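PDB 4IQD: carboxyvinyl-carboxyphosphonate phosphorylmutase from Bacillus anthracis, which belongs to the phosphoenolpyruvate phosphomutase family of TIM-barrel enzymes and holds pyruvic acid in several pockets of this model. Local coordinates for residues Q11-F21 / M113-V121; V121-P129 / K138-K149. All coordinates share one frame; numbering follows the deposited sequence.

Contact 1: residues Q11-F21 / M113-V121; sequences QSTQEELANRF and MVEAKVAAV
Lys-117 and Gln-14 pin the turn after helix 103-115 to the start of helix 14-26 by their side chains, with backbone carbonyls among the acceptors. The ammonium group of Lys-117 reaches the loop ahead of helix 14-26: NZ donates to Gln-11 OE1 at 2.8 Å, nearly in line with the C=O bond, and to Ser-12 O at 2.5 Å, a length short enough to be doubtful. Bends at chi3 and chi4, both 75°, curl the lysine tip back to these two acceptors. Gln-14 takes the carbonyl of Val-118, the residue after the turn: NE2 donates to Val-118 O at 2.9 Å, roughly in its own amide plane, while OE1 is held by Ser-159 OG, which fixes the amide's rotation. Lys-117 has positive phi and closes helix 103-115 in a Schellman motif.

Further along, the methyl of Ala-119 packs against CB of both Leu-17 and Phe-21. Ala-120 CB sits over a face of the Phe-21 ring, a CH-pi contact 4.1 Å from the centroid; Tyr-161 meets that ring edge-to-face.

Helix 14-26 thus lies against the N-terminal end of barrel strand 120-124, with Leu-17 also touching Val-85 of helix 74-88.

Contact 2: residues V121-P129 / K138-K149; sequences VQIEDQQLP and KKLVTTEELVQK
Asp-125 and Val-141 are joined by a nearly straight backbone bond, Val-141 N to Asp-125 O 2.8 Å, in a short antiparallel pairing. A longer bond of 3.3 Å runs from Gln-127 N to Lys-139 O. Between the two bonds Gln-126 and Leu-140 make a non-hydrogen-bonded pair, a single bridge outside the barrel sheet.

Leu-140 lays CD2 against Gln-126 CA, 3.8 Å away. Gln-127 is met by two other side chains: Val-141 CG1 touches its CG, and Lys-139 lies alongside it, pointing the same way, with Lys-139 CG against Gln-127 CB and Lys-139 CD only 3.2 Å from Gln-127 OE1. Nearer the barrel, Ile-123 and Leu-146 slide past one another in opposite directions, their CD1 atoms 3.6 Å apart; the other Leu-146 methyl, CD2, rests near Asp-125 CB. Ile-123 CG1 stands anti to the backbone N (chi1 -171°), which carries CD1 on to Lys-149 CB at 3.9 Å.

A second shell sets these groups in place. The buried Asp-125 carboxylate is held by Asp-167 N at OD1 and by Thr-166 OG1 and Tyr-184 OH at OD2, so its rotation is fixed. Lys-149 NZ is tied to the carbonyls of Thr-98 and Gly-101. At the helix start Thr-142 and Glu-145 form a capping box: Glu-145 N donates to Thr-142 OG1 at 3.1 Å, and Glu-145 OE1 accepts from both N and OG1 of Thr-142.

Strand 120-124 and helix 143-156 open a beta-alpha-beta unit completed by strand 161-166. The axes of segments 121-124 and 143-149 run nearly antiparallel, at 155° and 9.7 Å apart at closest approach, the layering of a TIM barrel, with helix 174-187 flanking the helix through Tyr-184.

How the contacts relate
Both contacts depend on strand 120-124, and the chain passes from one to the other through Val-121, which they share. Contact 1 lies at the strand's N-terminal end and contact 2 at and beyond its C-terminal end, their centres 24 Å apart; the two ends of this one strand serve different neighbours. The end used by contact 2 is nearer to ligand: the Glu-124 side chain is about 6 Å from a bound pyruvic acid, against about 12 Å for Val-118 in contact 1. Gln-122, next to the shared Val-121, is hydrogen-bonded to Tyr-54 and touches Asp-95 and Arg-165, all three residues of one pyruvic acid pocket. This fits the TIM-barrel rule that active sites gather at the strands' C-terminal ends.

Contact 1: residues Q11-F21 / M113-V121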
loop_
_atom_site.group_PDB
_atom_site.type_symbol
_atom_site.label_atom_id
_atom_site.label_comp_id
_atom_site.label_asym_id
_atom_site.label_seq_id
_atom_site.Cartn_x
_atom_site.Cartn_y
_atom_site.Cartn_z
ATOM N N GLN A 11 21.362 0.533 9.107
ATOM C CA GLN A 11 20.199 0.063 9.852
ATOM C C GLN A 11 20.553 -0.291 11.296
ATOM O O GLN A 11 21.721 -0.480 11.631
ATOM C CB GLN A 11 19.587 -1.151 9.156
ATOM C CG GLN A 11 20.618 -2.175 8.711
ATOM C CD GLN A 11 20.005 -3.525 8.400
ATOM O OE1 GLN A 11 19.257 -4.081 9.205
ATOM N NE2 GLN A 11 20.319 -4.062 7.225
ATOM N N SER A 12 19.535 -0.372 12.148
ATOM C CA SER A 12 19.719 -0.759 13.543
ATOM C C SER A 12 19.390 -2.235 13.701
ATOM O O SER A 12 18.830 -2.844 12.793
ATOM C CB SER A 12 18.805 0.063 14.456
ATOM O OG SER A 12 19.097 1.448 14.389
ATOM N N THR A 13 19.738 -2.814 14.845
ATOM C CA THR A 13 19.300 -4.173 15.145
ATOM C C THR A 13 17.948 -4.129 15.848
ATOM O O THR A 13 17.527 -3.076 16.332
ATOM C CB THR A 13 20.331 -4.977 15.976
ATOM O OG1 THR A 13 19.956 -6.359 15.991
ATOM C CG2 THR A 13 20.406 -4.479 17.400
ATOM N N GLN A 14 17.259 -5.265 15.879
ATOM C CA GLN A 14 15.950 -5.339 16.512
ATOM C C GLN A 14 16.061 -4.965 17.979
ATOM O O GLN A 14 15.228 -4.227 18.503
ATOM C CB GLN A 14 15.350 -6.741 16.372
ATOM C CG GLN A 14 13.912 -6.863 16.871
ATOM C CD GLN A 14 13.816 -7.161 18.355
ATOM O OE1 GLN A 14 14.671 -7.838 18.920
ATOM N NE2 GLN A 14 12.770 -6.653 18.993
ATOM N N GLU A 15 17.099 -5.467 18.640
ATOM C CA GLU A 15 17.247 -5.224 20.064
ATOM C C GLU A 15 17.531 -3.752 20.327
ATOM O O GLU A 15 17.150 -3.215 21.361
ATOM C CB GLU A 15 18.324 -6.124 20.677
ATOM C CG GLU A 15 18.227 -6.222 22.195
ATOM C CD GLU A 15 18.484 -7.624 22.721
ATOM O OE1 GLU A 15 18.870 -8.504 21.922
ATOM O OE2 GLU A 15 18.294 -7.845 23.938
ATOM N N GLU A 16 18.190 -3.096 19.378
ATOM C CA GLU A 16 18.382 -1.656 19.451
ATOM C C GLU A 16 17.043 -0.963 19.276
ATOM O O GLU A 16 16.749 0.023 19.952
ATOM C CB GLU A 16 19.365 -1.182 18.378
ATOM C CG GLU A 16 20.826 -1.280 18.794
ATOM C CD GLU A 16 21.774 -1.285 17.611
ATOM O OE1 GLU A 16 21.298 -1.407 16.463
ATOM O OE2 GLU A 16 22.998 -1.173 17.831
ATOM N N LEU A 17 16.228 -1.492 18.371
ATOM C CA LEU A 17 14.943 -0.878 18.060
ATOM C C LEU A 17 13.942 -0.991 19.206
ATOM O O LEU A 17 13.221 -0.038 19.505
ATOM C CB LEU A 17 14.367 -1.449 16.761
ATOM C CG LEU A 17 14.961 -0.823 15.496
ATOM C CD1 LEU A 17 14.324 -1.404 14.250
ATOM C CD2 LEU A 17 14.799 0.688 15.524
ATOM N N ALA A 18 13.905 -2.151 19.851
ATOM C CA ALA A 18 13.014 -2.353 20.986
ATOM C C ALA A 18 13.400 -1.442 22.143
ATOM O O ALA A 18 12.542 -0.829 22.775
ATOM C CB ALA A 18 13.042 -3.798 21.425
ATOM N N ASN A 19 14.696 -1.355 22.415
ATOM C CA ASN A 19 15.182 -0.525 23.504
ATOM C C ASN A 19 14.960 0.952 23.221
ATOM O O ASN A 19 14.654 1.722 24.126
ATOM C CB ASN A 19 16.659 -0.801 23.776
ATOM C CG ASN A 19 16.911 -2.231 24.206
ATOM O OD1 ASN A 19 16.098 -2.833 24.904
ATOM N ND2 ASN A 19 18.041 -2.783 23.786
ATOM N N ARG A 20 15.115 1.338 21.958
ATOM C CA ARG A 20 14.876 2.715 21.550
ATOM C C ARG A 20 13.413 3.041 21.777
ATOM O O ARG A 20 13.076 4.109 22.278
ATOM C CB ARG A 20 15.228 2.922 20.076
ATOM C CG ARG A 20 15.113 4.370 19.617
ATOM C CD ARG A 20 15.065 4.496 18.096
ATOM N NE ARG A 20 16.302 4.085 17.434
ATOM C CZ ARG A 20 16.491 4.109 16.117
ATOM N NH1 ARG A 20 15.524 4.526 15.311
ATOM N NH2 ARG A 20 17.649 3.715 15.604
ATOM N N PHE A 21 12.552 2.100 21.410
ATOM C CA PHE A 21 11.116 2.222 21.616
ATOM C C PHE A 21 10.795 2.394 23.093
ATOM O O PHE A 21 10.030 3.283 23.474
ATOM C CB PHE A 21 10.400 0.985 21.072
ATOM C CG PHE A 21 8.906 1.071 21.137
ATOM C CD1 PHE A 21 8.192 1.682 20.121
ATOM C CD2 PHE A 21 8.211 0.536 22.210
ATOM C CE1 PHE A 21 6.816 1.761 20.175
ATOM C CE2 PHE A 21 6.835 0.613 22.270
ATOM C CZ PHE A 21 6.135 1.227 21.252
HETATM N N MSE A 113 8.203 -11.563 14.010
HETATM C CA MSE A 113 8.279 -10.126 14.241
HETATM C C MSE A 113 9.699 -9.695 14.610
HETATM O O MSE A 113 10.160 -8.635 14.199
HETATM C CB MSE A 113 7.280 -9.697 15.318
HETATM C CG MSE A 113 5.823 -9.967 14.950
HETATM SE SE MSE A 113 5.232 -9.079 13.309
HETATM C CE MSE A 113 3.663 -10.162 12.921
ATOM N N VAL A 114 10.393 -10.524 15.381
ATOM C CA VAL A 114 11.779 -10.245 15.732
ATOM C C VAL A 114 12.637 -10.313 14.480
ATOM O O VAL A 114 13.538 -9.497 14.280
ATOM C CB VAL A 114 12.305 -11.231 16.791
ATOM C CG1 VAL A 114 13.819 -11.164 16.889
ATOM C CG2 VAL A 114 11.664 -10.946 18.144
ATOM N N GLU A 115 12.336 -11.285 13.626
ATOM C CA GLU A 115 13.013 -11.408 12.344
ATOM C C GLU A 115 12.800 -10.165 11.490
ATOM O O GLU A 115 13.714 -9.713 10.803
ATOM C CB GLU A 115 12.532 -12.649 11.599
ATOM C CG GLU A 115 13.001 -13.950 12.220
ATOM C CD GLU A 115 12.676 -15.147 11.358
ATOM O OE1 GLU A 115 11.727 -15.057 10.555
ATOM O OE2 GLU A 115 13.374 -16.174 11.476
ATOM N N ALA A 116 11.599 -9.601 11.554
ATOM C CA ALA A 116 11.285 -8.392 10.799
ATOM C C ALA A 116 11.856 -7.147 11.471
ATOM O O ALA A 116 11.675 -6.033 10.979
ATOM C CB ALA A 116 9.781 -8.255 10.617
ATOM N N LYS A 117 12.546 -7.353 12.591
ATOM C CA LYS A 117 13.109 -6.275 13.405
ATOM C C LYS A 117 12.020 -5.380 13.985
ATOM O O LYS A 117 12.227 -4.185 14.189
ATOM C CB LYS A 117 14.138 -5.454 12.619
ATOM C CG LYS A 117 15.270 -6.284 12.040
ATOM C CD LYS A 117 15.819 -5.659 10.766
ATOM C CE LYS A 117 16.673 -4.443 11.061
ATOM N NZ LYS A 117 18.012 -4.826 11.595
ATOM N N VAL A 118 10.858 -5.968 14.243
ATOM C CA VAL A 118 9.781 -5.254 14.906
ATOM C C VAL A 118 10.212 -4.935 16.332
ATOM O O VAL A 118 10.793 -5.779 17.013
ATOM C CB VAL A 118 8.485 -6.086 14.922
ATOM C CG1 VAL A 118 7.424 -5.408 15.743
ATOM C CG2 VAL A 118 7.991 -6.312 13.504
ATOM N N ALA A 119 9.942 -3.709 16.771
ATOM C CA ALA A 119 10.332 -3.270 18.107
ATOM C C ALA A 119 9.350 -3.702 19.196
ATOM O O ALA A 119 9.759 -3.985 20.319
ATOM C CB ALA A 119 10.515 -1.763 18.132
ATOM N N ALA A 120 8.062 -3.747 18.860
ATOM C CA ALA A 120 7.016 -4.062 19.834
ATOM C C ALA A 120 5.782 -4.670 19.175
ATOM O O ALA A 120 5.532 -4.454 17.993
ATOM C CB ALA A 120 6.625 -2.815 20.609
ATOM N N VAL A 121 5.010 -5.427 19.950
ATOM C CA VAL A 121 3.776 -6.023 19.451
ATOM C C VAL A 121 2.612 -5.788 20.401
ATOM O O VAL A 121 2.788 -5.737 21.618
ATOM C CB VAL A 121 3.919 -7.541 19.218
ATOM C CG1 VAL A 121 4.805 -7.817 18.008
ATOM C CG2 VAL A 121 4.458 -8.232 20.468
#

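Contact 2: residues V121-P129 / K138-K149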
loop_
_atom_site.group_PDB
_atom_site.type_symbol
_atom_site.label_atom_id
_atom_site.label_comp_id
_atom_site.label_asym_id
_atom_site.label_seq_id
_atom_site.Cartn_x
_atom_site.Cartn_y
_atom_site.Cartn_z
ATOM N N VAL A 121 5.010 -5.427 19.950
ATOM C CA VAL A 121 3.776 -6.023 19.451
ATOM C C VAL A 121 2.612 -5.788 20.401
ATOM O O VAL A 121 2.788 -5.737 21.618
ATOM C CB VAL A 121 3.919 -7.541 19.218
ATOM C CG1 VAL A 121 4.805 -7.817 18.008
ATOM C CG2 VAL A 121 4.458 -8.232 20.468
ATOM N N GLN A 122 1.423 -5.646 19.825
ATOM C CA GLN A 122 0.205 -5.459 20.599
ATOM C C GLN A 122 -0.681 -6.683 20.492
ATOM O O GLN A 122 -1.123 -7.046 19.406
ATOM C CB GLN A 122 -0.565 -4.240 20.109
ATOM C CG GLN A 122 -1.983 -4.167 20.642
ATOM C CD GLN A 122 -2.875 -3.276 19.805
ATOM O OE1 GLN A 122 -2.524 -2.138 19.499
ATOM N NE2 GLN A 122 -4.035 -3.793 19.425
ATOM N N ILE A 123 -0.941 -7.310 21.632
ATOM C CA ILE A 123 -1.771 -8.502 21.681
ATOM C C ILE A 123 -2.982 -8.224 22.570
ATOM O O ILE A 123 -2.881 -7.486 23.548
ATOM C CB ILE A 123 -0.966 -9.717 22.193
ATOM C CG1 ILE A 123 -1.764 -11.011 22.049
ATOM C CG2 ILE A 123 -0.526 -9.519 23.633
ATOM C CD1 ILE A 123 -1.030 -12.216 22.583
ATOM N N GLU A 124 -4.127 -8.801 22.216
ATOM C CA GLU A 124 -5.382 -8.476 22.887
ATOM C C GLU A 124 -6.084 -9.689 23.490
ATOM O O GLU A 124 -5.827 -10.828 23.101
ATOM C CB GLU A 124 -6.325 -7.759 21.920
ATOM C CG GLU A 124 -6.813 -8.615 20.766
ATOM C CD GLU A 124 -7.451 -7.790 19.663
ATOM O OE1 GLU A 124 -8.367 -8.301 18.985
ATOM O OE2 GLU A 124 -7.033 -6.630 19.468
ATOM N N ASP A 125 -6.978 -9.426 24.443
ATOM C CA ASP A 125 -7.724 -10.486 25.117
ATOM C C ASP A 125 -9.078 -10.774 24.472
ATOM O O ASP A 125 -9.887 -11.515 25.024
ATOM C CB ASP A 125 -7.897 -10.189 26.613
ATOM C CG ASP A 125 -8.578 -8.854 26.885
ATOM O OD1 ASP A 125 -8.991 -8.168 25.929
ATOM O OD2 ASP A 125 -8.705 -8.496 28.076
ATOM N N GLN A 126 -9.319 -10.186 23.307
ATOM C CA GLN A 126 -10.514 -10.504 22.542
ATOM C C GLN A 126 -10.478 -11.974 22.178
ATOM O O GLN A 126 -9.406 -12.558 22.039
ATOM C CB GLN A 126 -10.588 -9.653 21.275
ATOM C CG GLN A 126 -11.283 -8.316 21.459
ATOM C CD GLN A 126 -12.752 -8.370 21.087
ATOM O OE1 GLN A 126 -13.232 -9.370 20.552
ATOM N NE2 GLN A 126 -13.474 -7.290 21.365
ATOM N N GLN A 127 -11.649 -12.579 22.041
ATOM C CA GLN A 127 -11.721 -13.992 21.709
ATOM C C GLN A 127 -11.985 -14.142 20.220
ATOM O O GLN A 127 -12.993 -13.661 19.708
ATOM C CB GLN A 127 -12.803 -14.683 22.538
ATOM C CG GLN A 127 -12.616 -16.182 22.679
ATOM C CD GLN A 127 -13.393 -16.962 21.646
ATOM O OE1 GLN A 127 -14.593 -17.188 21.800
ATOM N NE2 GLN A 127 -12.716 -17.379 20.583
ATOM N N LEU A 128 -11.060 -14.800 19.529
ATOM C CA LEU A 128 -11.123 -14.922 18.078
ATOM C C LEU A 128 -10.805 -16.337 17.611
ATOM O O LEU A 128 -10.000 -17.030 18.232
ATOM C CB LEU A 128 -10.170 -13.921 17.422
ATOM C CG LEU A 128 -10.780 -12.554 17.120
ATOM C CD1 LEU A 128 -9.747 -11.451 17.275
ATOM C CD2 LEU A 128 -11.369 -12.549 15.717
ATOM N N PRO A 129 -11.445 -16.777 16.515
ATOM C CA PRO A 129 -12.464 -16.027 15.773
ATOM C C PRO A 129 -13.811 -16.097 16.472
ATOM O O PRO A 129 -13.966 -16.854 17.430
ATOM C CB PRO A 129 -12.533 -16.769 14.442
ATOM C CG PRO A 129 -12.178 -18.166 14.791
ATOM C CD PRO A 129 -11.137 -18.064 15.868
ATOM N N LYS A 138 -18.363 -9.831 21.280
ATOM C CA LYS A 138 -17.638 -8.906 22.134
ATOM C C LYS A 138 -17.000 -9.654 23.292
ATOM O O LYS A 138 -16.393 -9.049 24.172
ATOM C CB LYS A 138 -18.590 -7.841 22.673
ATOM C CG LYS A 138 -19.847 -8.425 23.297
ATOM C CD LYS A 138 -20.705 -7.359 23.955
ATOM C CE LYS A 138 -21.935 -7.977 24.601
ATOM N NZ LYS A 138 -22.731 -6.982 25.372
ATOM N N LYS A 139 -17.142 -10.973 23.293
ATOM C CA LYS A 139 -16.632 -11.775 24.392
ATOM C C LYS A 139 -15.111 -11.802 24.391
ATOM O O LYS A 139 -14.476 -11.605 23.358
ATOM C CB LYS A 139 -17.181 -13.197 24.328
ATOM C CG LYS A 139 -16.477 -14.082 23.329
ATOM C CD LYS A 139 -16.429 -15.515 23.826
ATOM C CE LYS A 139 -17.826 -16.087 24.007
ATOM N NZ LYS A 139 -17.789 -17.506 24.465
ATOM N N LEU A 140 -14.536 -12.046 25.563
ATOM C CA LEU A 140 -13.089 -12.066 25.721
ATOM C C LEU A 140 -12.639 -13.430 26.204
ATOM O O LEU A 140 -13.444 -14.215 26.703
ATOM C CB LEU A 140 -12.660 -11.021 26.745
ATOM C CG LEU A 140 -13.202 -9.609 26.549
ATOM C CD1 LEU A 140 -12.835 -8.757 27.742
ATOM C CD2 LEU A 140 -12.663 -8.999 25.265
ATOM N N VAL A 141 -11.350 -13.708 26.061
ATOM C CA VAL A 141 -10.781 -14.928 26.604
ATOM C C VAL A 141 -10.560 -14.725 28.089
ATOM O O VAL A 141 -10.633 -13.601 28.585
ATOM C CB VAL A 141 -9.432 -15.268 25.958
ATOM C CG1 VAL A 141 -9.583 -15.413 24.455
ATOM C CG2 VAL A 141 -8.392 -14.207 26.303
ATOM N N THR A 142 -10.292 -15.812 28.801
ATOM C CA THR A 142 -10.018 -15.713 30.221
ATOM C C THR A 142 -8.729 -14.942 30.423
ATOM O O THR A 142 -7.908 -14.834 29.511
ATOM C CB THR A 142 -9.872 -17.089 30.871
ATOM O OG1 THR A 142 -8.815 -17.809 30.227
ATOM C CG2 THR A 142 -11.161 -17.871 30.743
ATOM N N THR A 143 -8.564 -14.396 31.619
ATOM C CA THR A 143 -7.357 -13.664 31.954
ATOM C C THR A 143 -6.133 -14.555 31.782
ATOM O O THR A 143 -5.126 -14.127 31.223
ATOM C CB THR A 143 -7.417 -13.129 33.390
ATOM O OG1 THR A 143 -8.595 -12.330 33.549
ATOM C CG2 THR A 143 -6.195 -12.282 33.692
ATOM N N GLU A 144 -6.239 -15.797 32.245
ATOM C CA GLU A 144 -5.157 -16.771 32.131
ATOM C C GLU A 144 -4.795 -17.020 30.679
ATOM O O GLU A 144 -3.627 -17.208 30.337
ATOM C CB GLU A 144 -5.565 -18.097 32.773
ATOM C CG GLU A 144 -4.639 -19.256 32.435
ATOM C CD GLU A 144 -5.185 -20.595 32.886
ATOM O OE1 GLU A 144 -6.277 -20.983 32.415
ATOM O OE2 GLU A 144 -4.524 -21.258 33.713
ATOM N N GLU A 145 -5.812 -17.014 29.827
ATOM C CA GLU A 145 -5.633 -17.307 28.418
ATOM C C GLU A 145 -4.645 -16.342 27.765
ATOM O O GLU A 145 -3.787 -16.761 26.992
ATOM C CB GLU A 145 -6.982 -17.277 27.704
ATOM C CG GLU A 145 -7.185 -18.406 26.711
ATOM C CD GLU A 145 -8.647 -18.618 26.359
ATOM O OE1 GLU A 145 -9.494 -18.597 27.284
ATOM O OE2 GLU A 145 -8.949 -18.800 25.159
ATOM N N LEU A 146 -4.754 -15.056 28.085
ATOM C CA LEU A 146 -3.800 -14.078 27.570
ATOM C C LEU A 146 -2.486 -14.154 28.334
ATOM O O LEU A 146 -1.415 -13.968 27.760
ATOM C CB LEU A 146 -4.354 -12.653 27.631
ATOM C CG LEU A 146 -3.428 -11.642 26.939
ATOM C CD1 LEU A 146 -3.169 -12.065 25.501
ATOM C CD2 LEU A 146 -3.963 -10.225 26.983
ATOM N N VAL A 147 -2.583 -14.427 29.630
ATOM C CA VAL A 147 -1.415 -14.533 30.494
ATOM C C VAL A 147 -0.415 -15.535 29.937
ATOM O O VAL A 147 0.777 -15.250 29.843
ATOM C CB VAL A 147 -1.819 -14.932 31.930
ATOM C CG1 VAL A 147 -0.666 -15.614 32.659
ATOM C CG2 VAL A 147 -2.302 -13.710 32.700
ATOM N N GLN A 148 -0.912 -16.702 29.551
ATOM C CA GLN A 148 -0.062 -17.732 28.975
ATOM C C GLN A 148 0.556 -17.278 27.656
ATOM O O GLN A 148 1.730 -17.533 27.393
ATOM C CB GLN A 148 -0.859 -19.011 28.774
ATOM C CG GLN A 148 -1.311 -19.638 30.070
ATOM C CD GLN A 148 -2.223 -20.816 29.846
ATOM O OE1 GLN A 148 -2.982 -20.849 28.879
ATOM N NE2 GLN A 148 -2.150 -21.797 30.735
ATOM N N LYS A 149 -0.235 -16.599 26.834
ATOM C CA LYS A 149 0.254 -16.082 25.564
ATOM C C LYS A 149 1.384 -15.075 25.760
ATOM O O LYS A 149 2.362 -15.078 25.017
ATOM C CB LYS A 149 -0.879 -15.447 24.762
ATOM C CG LYS A 149 -1.825 -16.452 24.137
ATOM C CD LYS A 149 -2.756 -15.789 23.141
ATOM C CE LYS A 149 -3.464 -16.824 22.285
ATOM N NZ LYS A 149 -4.286 -16.205 21.210
#